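Local structure of transcriptional regulator containing CBS domains (Streptococcus pneumoniae, 6UOF) at residues L3-F17 against L107-K119. The protein is probably a transcriptional regulator whose paired CBS domains, the part described here, may sense a small ligand such as a nucleotide. Residues are numbered along the deposited sequence; the frame is centred on the assembly and turned at random. Where two conformers were deposited one is given.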
loop_
_atom_site.group_PDB
_atom_site.type_symbol
_atom_site.label_atom_id
_atom_site.label_comp_id
_atom_site.label_asym_id
_atom_site.label_seq_id
_atom_site.Cartn_x
_atom_site.Cartn_y
_atom_site.Cartn_z
ATOM N N LEU A 3 -20.198 6.415 3.573
ATOM C CA LEU A 3 -19.088 6.163 2.609
ATOM C C LEU A 3 -17.938 5.435 3.314
ATOM O O LEU A 3 -17.296 6.024 4.205
ATOM C CB LEU A 3 -18.621 7.462 1.947
ATOM C CG LEU A 3 -17.592 7.266 0.834
ATOM C CD1 LEU A 3 -18.135 6.386 -0.279
ATOM C CD2 LEU A 3 -17.141 8.598 0.271
ATOM N N THR A 4 -17.696 4.189 2.899
ATOM C CA THR A 4 -16.644 3.337 3.503
ATOM C C THR A 4 -15.550 2.988 2.485
ATOM O O THR A 4 -15.741 3.196 1.284
ATOM C CB THR A 4 -17.278 2.050 4.038
ATOM O OG1 THR A 4 -17.836 1.416 2.890
ATOM C CG2 THR A 4 -18.341 2.285 5.090
ATOM N N VAL A 5 -14.444 2.437 2.989
ATOM C CA VAL A 5 -13.305 1.965 2.158
ATOM C C VAL A 5 -13.776 0.965 1.095
ATOM O O VAL A 5 -13.278 1.009 -0.036
ATOM C CB VAL A 5 -12.235 1.370 3.085
ATOM C CG1 VAL A 5 -11.207 0.545 2.337
ATOM C CG2 VAL A 5 -11.568 2.470 3.911
ATOM N N GLU A 6 -14.707 0.086 1.453
ATOM C CA GLU A 6 -15.186 -0.939 0.499
ATOM C C GLU A 6 -15.584 -0.318 -0.851
ATOM O O GLU A 6 -15.301 -0.925 -1.896
ATOM C CB GLU A 6 -16.374 -1.653 1.145
ATOM C CG GLU A 6 -16.821 -2.897 0.405
ATOM C CD GLU A 6 -17.864 -3.721 1.136
ATOM O OE1 GLU A 6 -18.534 -3.185 2.048
ATOM O OE2 GLU A 6 -18.012 -4.903 0.785
ATOM N N LYS A 7 -16.194 0.860 -0.826
ATOM C CA LYS A 7 -16.736 1.480 -2.058
ATOM C C LYS A 7 -15.640 2.082 -2.950
ATOM O O LYS A 7 -15.886 2.213 -4.150
ATOM C CB LYS A 7 -17.788 2.520 -1.653
ATOM C CG LYS A 7 -18.952 1.957 -0.836
ATOM C CD LYS A 7 -20.048 2.947 -0.497
ATOM C CE LYS A 7 -21.136 2.356 0.378
ATOM N NZ LYS A 7 -22.178 3.360 0.702
ATOM N N LEU A 8 -14.467 2.394 -2.379
ATOM C CA LEU A 8 -13.382 3.157 -3.065
ATOM C C LEU A 8 -12.085 2.376 -3.265
ATOM O O LEU A 8 -11.262 2.828 -4.078
ATOM C CB LEU A 8 -13.053 4.382 -2.207
ATOM C CG LEU A 8 -13.957 5.593 -2.388
ATOM C CD1 LEU A 8 -13.656 6.648 -1.333
ATOM C CD2 LEU A 8 -13.768 6.168 -3.774
ATOM N N TYR A 9 -11.918 1.242 -2.599
ATOM C CA TYR A 9 -10.567 0.632 -2.602
ATOM C C TYR A 9 -10.269 -0.062 -3.935
ATOM O O TYR A 9 -11.187 -0.375 -4.718
ATOM C CB TYR A 9 -10.378 -0.295 -1.397
ATOM C CG TYR A 9 -10.764 -1.731 -1.615
ATOM C CD1 TYR A 9 -12.094 -2.109 -1.685
ATOM C CD2 TYR A 9 -9.797 -2.719 -1.745
ATOM C CE1 TYR A 9 -12.446 -3.434 -1.875
ATOM C CE2 TYR A 9 -10.135 -4.040 -1.960
ATOM C CZ TYR A 9 -11.466 -4.398 -2.021
ATOM O OH TYR A 9 -11.809 -5.707 -2.209
ATOM N N ARG A 10 -8.980 -0.237 -4.195
ATOM C CA ARG A 10 -8.461 -0.924 -5.397
ATOM C C ARG A 10 -7.878 -2.273 -5.005
ATOM O O ARG A 10 -6.936 -2.329 -4.215
ATOM C CB ARG A 10 -7.366 -0.071 -6.034
ATOM C CG ARG A 10 -7.875 1.285 -6.490
ATOM C CD ARG A 10 -6.770 2.165 -7.028
ATOM N NE ARG A 10 -7.281 3.445 -7.510
ATOM C CZ ARG A 10 -7.352 3.809 -8.785
ATOM N NH1 ARG A 10 -6.823 3.050 -9.731
ATOM N NH2 ARG A 10 -7.963 4.934 -9.113
ATOM N N PRO A 11 -8.434 -3.398 -5.503
ATOM C CA PRO A 11 -7.872 -4.714 -5.207
ATOM C C PRO A 11 -6.377 -4.786 -5.530
ATOM O O PRO A 11 -5.920 -4.134 -6.457
ATOM C CB PRO A 11 -8.703 -5.643 -6.096
ATOM C CG PRO A 11 -10.047 -4.975 -6.127
ATOM C CD PRO A 11 -9.714 -3.498 -6.229
ATOM N N SER A 12 -5.648 -5.639 -4.799
ATOM C CA SER A 12 -4.164 -5.679 -4.908
ATOM C C SER A 12 -3.669 -5.994 -6.325
ATOM O O SER A 12 -2.621 -5.463 -6.709
ATOM C CB SER A 12 -3.590 -6.645 -3.903
ATOM O OG SER A 12 -4.078 -7.959 -4.134
ATOM N N HIS A 13 -4.355 -6.857 -7.075
ATOM C CA HIS A 13 -3.851 -7.156 -8.444
ATOM C C HIS A 13 -4.022 -5.966 -9.394
ATOM O O HIS A 13 -3.275 -5.913 -10.390
ATOM C CB HIS A 13 -4.526 -8.397 -9.005
ATOM C CG HIS A 13 -6.000 -8.258 -9.065
ATOM N ND1 HIS A 13 -6.813 -8.617 -8.005
ATOM C CD2 HIS A 13 -6.815 -7.785 -10.036
ATOM C CE1 HIS A 13 -8.070 -8.382 -8.334
ATOM N NE2 HIS A 13 -8.096 -7.869 -9.567
ATOM N N GLU A 14 -4.966 -5.059 -9.111
ATOM C CA GLU A 14 -5.192 -3.882 -9.989
ATOM C C GLU A 14 -4.137 -2.821 -9.682
ATOM O O GLU A 14 -3.494 -2.318 -10.624
ATOM C CB GLU A 14 -6.555 -3.235 -9.740
ATOM C CG GLU A 14 -7.750 -4.117 -10.021
ATOM C CD GLU A 14 -9.080 -3.422 -9.756
ATOM O OE1 GLU A 14 -9.083 -2.183 -9.521
ATOM O OE2 GLU A 14 -10.114 -4.114 -9.758
ATOM N N TYR A 15 -3.970 -2.507 -8.394
ATOM C CA TYR A 15 -3.071 -1.412 -7.956
ATOM C C TYR A 15 -1.599 -1.836 -7.960
ATOM O O TYR A 15 -0.711 -1.057 -8.392
ATOM C CB TYR A 15 -3.471 -0.948 -6.559
ATOM C CG TYR A 15 -2.566 0.144 -6.067
ATOM C CD1 TYR A 15 -2.766 1.457 -6.438
ATOM C CD2 TYR A 15 -1.463 -0.153 -5.279
ATOM C CE1 TYR A 15 -1.909 2.463 -6.024
ATOM C CE2 TYR A 15 -0.602 0.847 -4.843
ATOM C CZ TYR A 15 -0.825 2.160 -5.218
ATOM O OH TYR A 15 0.024 3.155 -4.811
ATOM N N GLY A 16 -1.341 -3.052 -7.501
ATOM C CA GLY A 16 0.038 -3.556 -7.374
ATOM C C GLY A 16 0.391 -3.911 -5.943
ATOM O O GLY A 16 -0.070 -3.255 -4.999
ATOM N N PHE A 17 1.244 -4.908 -5.801
ATOM C CA PHE A 17 1.759 -5.268 -4.467
ATOM C C PHE A 17 3.098 -5.953 -4.674
ATOM O O PHE A 17 3.392 -6.442 -5.771
ATOM C CB PHE A 17 0.805 -6.188 -3.700
ATOM C CG PHE A 17 0.700 -7.565 -4.299
ATOM C CD1 PHE A 17 -0.128 -7.823 -5.385
ATOM C CD2 PHE A 17 1.443 -8.611 -3.773
ATOM C CE1 PHE A 17 -0.191 -9.093 -5.937
ATOM C CE2 PHE A 17 1.375 -9.883 -4.325
ATOM C CZ PHE A 17 0.560 -10.117 -5.407
ATOM N N LEU A 107 -3.652 -8.867 3.136
ATOM C CA LEU A 107 -3.911 -7.773 2.163
ATOM C C LEU A 107 -5.146 -8.007 1.283
ATOM O O LEU A 107 -5.251 -9.071 0.659
ATOM C CB LEU A 107 -2.680 -7.608 1.270
ATOM C CG LEU A 107 -2.734 -6.439 0.283
ATOM C CD1 LEU A 107 -2.762 -5.103 1.009
ATOM C CD2 LEU A 107 -1.563 -6.498 -0.670
ATOM N N LEU A 108 -5.973 -6.964 1.174
ATOM C CA LEU A 108 -7.102 -6.906 0.216
ATOM C C LEU A 108 -6.739 -5.963 -0.935
ATOM O O LEU A 108 -7.139 -6.223 -2.086
ATOM C CB LEU A 108 -8.358 -6.411 0.929
ATOM C CG LEU A 108 -8.971 -7.392 1.924
ATOM C CD1 LEU A 108 -10.054 -6.705 2.728
ATOM C CD2 LEU A 108 -9.498 -8.622 1.206
ATOM N N GLY A 109 -6.068 -4.853 -0.638
ATOM C CA GLY A 109 -5.767 -3.874 -1.691
ATOM C C GLY A 109 -5.353 -2.573 -1.064
ATOM O O GLY A 109 -4.765 -2.592 0.028
ATOM N N VAL A 110 -5.653 -1.466 -1.730
ATOM C CA VAL A 110 -5.245 -0.134 -1.203
ATOM C C VAL A 110 -6.336 0.896 -1.441
ATOM O O VAL A 110 -7.195 0.706 -2.322
ATOM C CB VAL A 110 -3.962 0.371 -1.882
ATOM C CG1 VAL A 110 -2.824 -0.628 -1.837
ATOM C CG2 VAL A 110 -4.220 0.844 -3.308
ATOM N N VAL A 111 -6.292 1.980 -0.674
ATOM C CA VAL A 111 -7.081 3.206 -0.991
ATOM C C VAL A 111 -6.054 4.286 -1.342
ATOM O O VAL A 111 -5.007 4.386 -0.664
ATOM C CB VAL A 111 -8.028 3.667 0.127
ATOM C CG1 VAL A 111 -9.088 2.641 0.403
ATOM C CG2 VAL A 111 -7.316 4.060 1.399
ATOM N N THR A 112 -6.332 5.027 -2.405
ATOM C CA THR A 112 -5.393 6.088 -2.839
ATOM C C THR A 112 -5.920 7.457 -2.415
ATOM O O THR A 112 -7.147 7.659 -2.336
ATOM C CB THR A 112 -5.155 6.081 -4.351
ATOM O OG1 THR A 112 -6.370 6.546 -4.947
ATOM C CG2 THR A 112 -4.730 4.732 -4.894
ATOM N N ARG A 113 -4.997 8.394 -2.232
ATOM C CA ARG A 113 -5.338 9.775 -1.821
ATOM C C ARG A 113 -6.265 10.421 -2.859
ATOM O O ARG A 113 -7.272 11.028 -2.463
ATOM C CB ARG A 113 -4.051 10.592 -1.668
ATOM C CG ARG A 113 -4.273 11.992 -1.133
ATOM C CD ARG A 113 -2.963 12.769 -1.193
ATOM N NE ARG A 113 -3.164 14.079 -0.598
ATOM C CZ ARG A 113 -2.909 14.406 0.671
ATOM N NH1 ARG A 113 -2.415 13.520 1.524
ATOM N NH2 ARG A 113 -3.174 15.628 1.098
ATOM N N ARG A 114 -5.947 10.280 -4.146
ATOM C CA ARG A 114 -6.785 10.953 -5.173
ATOM C C ARG A 114 -8.229 10.438 -5.091
ATOM O O ARG A 114 -9.156 11.247 -5.187
ATOM C CB ARG A 114 -6.224 10.710 -6.576
ATOM C CG ARG A 114 -6.794 11.650 -7.625
ATOM C CD ARG A 114 -6.739 11.145 -9.056
ATOM N NE ARG A 114 -7.955 10.424 -9.436
ATOM C CZ ARG A 114 -8.151 9.111 -9.322
ATOM N NH1 ARG A 114 -7.207 8.323 -8.836
ATOM N NH2 ARG A 114 -9.302 8.585 -9.709
ATOM N N ASP A 115 -8.421 9.130 -4.921
ATOM C CA ASP A 115 -9.815 8.626 -4.876
ATOM C C ASP A 115 -10.522 9.145 -3.626
ATOM O O ASP A 115 -11.697 9.509 -3.717
ATOM C CB ASP A 115 -9.827 7.102 -4.936
ATOM C CG ASP A 115 -9.422 6.537 -6.284
ATOM O OD1 ASP A 115 -9.644 7.232 -7.300
ATOM O OD2 ASP A 115 -8.935 5.388 -6.323
ATOM N N VAL A 116 -9.825 9.189 -2.497
ATOM C CA VAL A 116 -10.456 9.646 -1.232
ATOM C C VAL A 116 -10.818 11.124 -1.343
ATOM O O VAL A 116 -11.915 11.527 -0.971
ATOM C CB VAL A 116 -9.524 9.369 -0.041
ATOM C CG1 VAL A 116 -9.969 10.110 1.209
ATOM C CG2 VAL A 116 -9.389 7.876 0.228
HETATM N N MSE A 117 -9.916 11.917 -1.921
HETATM C CA MSE A 117 -10.181 13.348 -1.962
HETATM C C MSE A 117 -11.271 13.683 -2.981
HETATM O O MSE A 117 -12.042 14.620 -2.775
HETATM C CB MSE A 117 -8.909 14.128 -2.299
HETATM C CG MSE A 117 -7.809 14.026 -1.264
HETATM SE SE MSE A 117 -8.402 14.154 0.623
HETATM C CE MSE A 117 -7.140 13.007 1.559
ATOM N N GLU A 118 -11.305 12.946 -4.095
ATOM C CA GLU A 118 -12.276 13.221 -5.143
ATOM C C GLU A 118 -13.666 12.772 -4.680
ATOM O O GLU A 118 -14.647 13.400 -5.115
ATOM C CB GLU A 118 -11.830 12.572 -6.454
ATOM C CG GLU A 118 -10.629 13.272 -7.073
ATOM C CD GLU A 118 -10.155 12.726 -8.409
ATOM O OE1 GLU A 118 -10.659 11.667 -8.827
ATOM O OE2 GLU A 118 -9.272 13.365 -9.028
ATOM N N LYS A 119 -13.745 11.742 -3.826
ATOM C CA LYS A 119 -15.044 11.235 -3.297
ATOM C C LYS A 119 -15.150 11.544 -1.798
ATOM O O LYS A 119 -16.233 12.001 -1.372
ATOM C CB LYS A 119 -15.206 9.735 -3.549
ATOM C CG LYS A 119 -15.328 9.331 -5.011
ATOM C CD LYS A 119 -14.027 9.223 -5.760
ATOM C CE LYS A 119 -14.229 8.772 -7.192
ATOM N NZ LYS A 119 -12.935 8.482 -7.858
HETATM O O HOH W 1 -8.584 4.032 -3.925
HETATM O O HOH W 2 -9.554 -7.533 -2.554
HETATM O O HOH W 3 -4.391 -9.217 -2.025
#
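Arg10 and Val110 form an antiparallel hydrogen-bonded pair: Arg10 N donates almost straight to Val110 O (2.8 Å, 177°), and Val110 N returns a bond to Arg10 O. Ser12 N adds a longer bond to Leu108 O. Val110 CG2 sits over one face of the Tyr15 ring, 3.5 Å from its centroid.

Strand 10-11 is, within this chain, the outer strand of the sheet 10-11, 107-112, 97-101. A classic beta bulge at Leu108 and Gly109, opposite Val100, interrupts the pairing of the last two. The start of the chain thus lends an edge strand to the second CBS motif, consistent with the intertwined build of tandem CBS pairs.

CG of Arg10 is anti to its carbonyl carbon (chi1 -62°) and the chain runs extended to NE, bringing the guanidinium to Asp115 of helix 113-118 in the conformer given. Guanidinium and carboxylate are nearly coplanar, 6° apart. The salt bridge is side-on: Arg10 NE (2.8 Å) and NH2 (3.0 Å) both bind Asp115 OD2, NH2 on the syn lone pair. A second salt bridge joins Arg114 NH2 to Asp115 OD1 at 2.8 Å. A water links Asp115 OD2 to Leu8 O and Thr112 N. Thr112 is the N-cap of helix 113-118, its OG1 accepting from Asp115 N. In the conformer given, Leu8 CD2 lies against the aliphatic chain of Lys119, 3.7 Å from its CD. Val5 CG1 meets Val111 CG1 at 3.6 Å.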